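Local structure of mannan endo-1,4-beta-mannosidase (2C0H) at residues 94-99 and 107-112. The protein hydrolyses internal beta-1,4-mannosidic linkages in mannans, galactomannans and glucomannans, working as a monomeric endo-acting glycoside hydrolase of family 5. The protein carries 3 engineered substitutions. Numbering follows the deposited sequence.
Sequences RAYLHA and IFFTLW
Y96 and L97 on helix 89-102 pack onto I107 and F109 of strand 106-113, the two short segments running nearly antiparallel (150°) with their axes 10.5 Å apart at closest approach. This is the second half of a beta-alpha-beta crossover of the TIM barrel, in which helix 89-102 links the parallel strands 61-68 and 106-113. The contact is buried and, apart from the Y96 hydroxyl, made by carbon atoms. I107 sits between the two helix residues: its CD1 meets the Y96 ring obliquely and its CG2 lies 3.8 Å from Y96 CE2, while its CB touches L97 CD2, also at 3.8 Å. The Y96 ring reaches the strand because its CG stands anti to the backbone N (chi1 -179°), which carries its hydroxyl across the end of the I107 side chain, OH 3.6 Å from CD1. F109 completes the layer between strand and helix. Its CZ approaches the edge of the Y96 ring near that ring's plane, 4.3 Å from CD2, and L97 CD2 comes obliquely to its CE2 at 4.2 Å. An alanine in place of I107 would keep the CB that touches L97 CD2 but would probably leave CE2, CZ and OH of Y96 without their contacts on this strand and uncover the F109 ring face on which CG2 sits. Around this layer, L51 of helix 40-56 and V62 of the neighbouring strand pack on Y96, and L149 of helix 131-149 on L97. F108 points the other way, and its ring meets that of W321. Within the strand itself, I107 CG2 is seated over the centre of the F109 ring, 3.8 Å above its plane.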
ATOM      1  N   ARG A  94       1.714  18.577  -0.036  1.00 14.53           N
ATOM      2  CA  ARG A  94       0.626  19.352   0.555  1.00 15.38           C
ATOM      3  C   ARG A  94      -0.283  19.945  -0.515  1.00 14.83           C
ATOM      4  O   ARG A  94      -1.486  19.975  -0.328  1.00 15.63           O
ATOM      5  CB  ARG A  94       1.160  20.452   1.480  1.00 15.74           C
ATOM      6  CG  ARG A  94       0.191  20.833   2.564  1.00 17.59           C
ATOM      7  CD  ARG A  94       0.674  22.007   3.376  1.00 17.63           C
ATOM      8  NE  ARG A  94       1.848  21.717   4.206  1.00 18.89           N
ATOM      9  CZ  ARG A  94       1.814  21.054   5.362  1.00 19.52           C
ATOM     10  NH1 ARG A  94       0.679  20.544   5.832  1.00 21.09           N
ATOM     11  NH2 ARG A  94       2.933  20.884   6.057  1.00 20.94           N
ATOM     12  N   ALA A  95       0.282  20.396  -1.638  1.00 14.99           N
ATOM     13  CA  ALA A  95      -0.544  20.973  -2.716  1.00 14.37           C
ATOM     14  C   ALA A  95      -1.468  19.905  -3.275  1.00 14.53           C
ATOM     15  O   ALA A  95      -2.634  20.182  -3.556  1.00 14.59           O
ATOM     16  CB  ALA A  95       0.305  21.560  -3.810  1.00 14.86           C
ATOM     17  N   TYR A  96      -0.934  18.701  -3.463  1.00 13.55           N
ATOM     18  CA  TYR A  96      -1.729  17.562  -3.944  1.00 13.14           C
ATOM     19  C   TYR A  96      -2.812  17.208  -2.946  1.00 13.19           C
ATOM     20  O   TYR A  96      -3.959  16.986  -3.311  1.00 13.02           O
ATOM     21  CB  TYR A  96      -0.842  16.342  -4.251  1.00 13.42           C
ATOM     22  CG  TYR A  96      -1.580  15.122  -4.784  1.00 13.62           C
ATOM     23  CD1 TYR A  96      -2.507  15.237  -5.822  1.00 13.84           C
ATOM     24  CD2 TYR A  96      -1.317  13.849  -4.295  1.00 13.62           C
ATOM     25  CE1 TYR A  96      -3.169  14.114  -6.313  1.00 12.73           C
ATOM     26  CE2 TYR A  96      -1.976  12.731  -4.788  1.00 14.65           C
ATOM     27  CZ  TYR A  96      -2.902  12.867  -5.800  1.00 13.21           C
ATOM     28  OH  TYR A  96      -3.548  11.735  -6.290  1.00 15.38           O
ATOM     29  N   LEU A  97      -2.450  17.149  -1.673  1.00 13.18           N
ATOM     30  CA  LEU A  97      -3.447  16.873  -0.637  1.00 13.11           C
ATOM     31  C   LEU A  97      -4.576  17.927  -0.604  1.00 13.62           C
ATOM     32  O   LEU A  97      -5.728  17.567  -0.372  1.00 13.86           O
ATOM     33  CB  LEU A  97      -2.769  16.717   0.740  1.00 13.03           C
ATOM     34  CG  LEU A  97      -1.936  15.439   0.903  1.00 12.57           C
ATOM     35  CD1 LEU A  97      -1.031  15.585   2.134  1.00 12.79           C
ATOM     36  CD2 LEU A  97      -2.797  14.173   1.017  1.00 13.42           C
ATOM     37  N   HIS A  98      -4.255  19.203  -0.845  1.00 14.05           N
ATOM     38  CA  HIS A  98      -5.280  20.261  -0.881  1.00 14.86           C
ATOM     39  C   HIS A  98      -6.202  20.059  -2.075  1.00 14.77           C
ATOM     40  O   HIS A  98      -7.404  20.238  -1.945  1.00 14.76           O
ATOM     41  CB  HIS A  98      -4.679  21.659  -0.941  1.00 16.18           C
ATOM     42  CG  HIS A  98      -4.027  22.107   0.328  1.00 18.11           C
ATOM     43  ND1 HIS A  98      -4.214  21.478   1.539  1.00 24.36           N
ATOM     44  CD2 HIS A  98      -3.194  23.144   0.565  1.00 22.01           C
ATOM     45  CE1 HIS A  98      -3.514  22.108   2.470  1.00 22.56           C
ATOM     46  NE2 HIS A  98      -2.884  23.119   1.903  1.00 23.87           N
ATOM     47  N   ALA A  99      -5.649  19.677  -3.220  1.00 14.93           N
ATOM     48  CA  ALA A  99      -6.472  19.339  -4.393  1.00 14.87           C
ATOM     49  C   ALA A  99      -7.401  18.153  -4.127  1.00 15.16           C
ATOM     50  O   ALA A  99      -8.583  18.178  -4.488  1.00 14.80           O
ATOM     51  CB  ALA A  99      -5.577  19.061  -5.596  1.00 14.97           C
ATOM     52  N   ILE A 107      -5.763  10.204   0.120  1.00 12.47           N
ATOM     53  CA  ILE A 107      -4.555   9.757  -0.548  1.00 12.23           C
ATOM     54  C   ILE A 107      -3.739   8.795   0.321  1.00 12.31           C
ATOM     55  O   ILE A 107      -3.504   9.060   1.508  1.00 11.77           O
ATOM     56  CB  ILE A 107      -3.662  10.992  -0.938  1.00 12.24           C
ATOM     57  CG1 ILE A 107      -4.441  12.018  -1.779  1.00 13.46           C
ATOM     58  CG2 ILE A 107      -2.376  10.579  -1.627  1.00 13.16           C
ATOM     59  CD1 ILE A 107      -5.083  11.462  -3.037  1.00 15.13           C
ATOM     60  N   PHE A 108      -3.274   7.715  -0.291  1.00 11.30           N
ATOM     61  CA  PHE A 108      -2.342   6.776   0.338  1.00 12.54           C
ATOM     62  C   PHE A 108      -1.017   6.819  -0.418  1.00 12.97           C
ATOM     63  O   PHE A 108      -0.972   6.497  -1.599  1.00 13.84           O
ATOM     64  CB  PHE A 108      -2.932   5.370   0.378  1.00 13.89           C
ATOM     65  CG  PHE A 108      -4.133   5.272   1.261  1.00 14.01           C
ATOM     66  CD1 PHE A 108      -4.000   4.870   2.583  1.00 15.67           C
ATOM     67  CD2 PHE A 108      -5.379   5.652   0.797  1.00 13.64           C
ATOM     68  CE1 PHE A 108      -5.094   4.824   3.414  1.00 14.47           C
ATOM     69  CE2 PHE A 108      -6.489   5.615   1.645  1.00 14.48           C
ATOM     70  CZ  PHE A 108      -6.335   5.167   2.937  1.00 13.67           C
ATOM     71  N   PHE A 109       0.057   7.232   0.253  1.00 12.57           N
ATOM     72  CA  PHE A 109       1.378   7.304  -0.351  1.00 12.58           C
ATOM     73  C   PHE A 109       2.170   5.995  -0.123  1.00 12.66           C
ATOM     74  O   PHE A 109       2.289   5.506   1.005  1.00 13.10           O
ATOM     75  CB  PHE A 109       2.185   8.474   0.235  1.00 12.55           C
ATOM     76  CG  PHE A 109       1.705   9.847  -0.177  1.00 12.41           C
ATOM     77  CD1 PHE A 109       1.972  10.332  -1.452  1.00 12.64           C
ATOM     78  CD2 PHE A 109       1.081  10.682   0.725  1.00 14.88           C
ATOM     79  CE1 PHE A 109       1.582  11.606  -1.830  1.00 14.52           C
ATOM     80  CE2 PHE A 109       0.676  11.957   0.351  1.00 14.27           C
ATOM     81  CZ  PHE A 109       0.936  12.421  -0.925  1.00 13.34           C
ATOM     82  N   THR A 110       2.707   5.415  -1.195  1.00 12.21           N
ATOM     83  CA  THR A 110       3.526   4.197  -1.106  1.00 12.64           C
ATOM     84  C   THR A 110       5.004   4.577  -1.181  1.00 12.42           C
ATOM     85  O   THR A 110       5.457   5.163  -2.163  1.00 13.31           O
ATOM     86  CB  THR A 110       3.201   3.204  -2.244  1.00 13.57           C
ATOM     87  OG1 THR A 110       1.804   2.925  -2.221  1.00 15.71           O
ATOM     88  CG2 THR A 110       3.927   1.916  -2.083  1.00 14.08           C
ATOM     89  N   LEU A 111       5.771   4.240  -0.155  1.00 12.23           N
ATOM     90  CA  LEU A 111       7.140   4.731  -0.051  1.00 11.76           C
ATOM     91  C   LEU A 111       8.098   4.058  -1.054  1.00 11.64           C
ATOM     92  O   LEU A 111       8.731   4.770  -1.835  1.00 12.27           O
ATOM     93  CB  LEU A 111       7.661   4.529   1.390  1.00 11.80           C
ATOM     94  CG  LEU A 111       6.907   5.297   2.471  1.00 13.02           C
ATOM     95  CD1 LEU A 111       7.535   4.897   3.809  1.00 15.28           C
ATOM     96  CD2 LEU A 111       6.917   6.787   2.282  1.00 15.88           C
ATOM     97  N   TRP A 112       8.185   2.729  -1.018  1.00 11.11           N
ATOM     98  CA  TRP A 112       9.172   1.931  -1.786  1.00 11.25           C
ATOM     99  C   TRP A 112       8.527   0.897  -2.699  1.00 12.02           C
ATOM    100  O   TRP A 112       7.348   0.581  -2.560  1.00 12.22           O
ATOM    101  CB  TRP A 112      10.136   1.216  -0.840  1.00 11.47           C
ATOM    102  CG  TRP A 112      10.730   2.131   0.186  1.00 11.36           C
ATOM    103  CD1 TRP A 112      10.405   2.187   1.517  1.00 11.66           C
ATOM    104  CD2 TRP A 112      11.736   3.126  -0.020  1.00 10.74           C
ATOM    105  NE1 TRP A 112      11.140   3.141   2.133  1.00 12.21           N
ATOM    106  CE2 TRP A 112      11.967   3.742   1.224  1.00 10.97           C
ATOM    107  CE3 TRP A 112      12.455   3.571  -1.140  1.00 12.02           C
ATOM    108  CZ2 TRP A 112      12.905   4.770   1.392  1.00 11.58           C
ATOM    109  CZ3 TRP A 112      13.385   4.603  -0.973  1.00 13.05           C
ATOM    110  CH2 TRP A 112      13.597   5.183   0.292  1.00 11.33           C
TER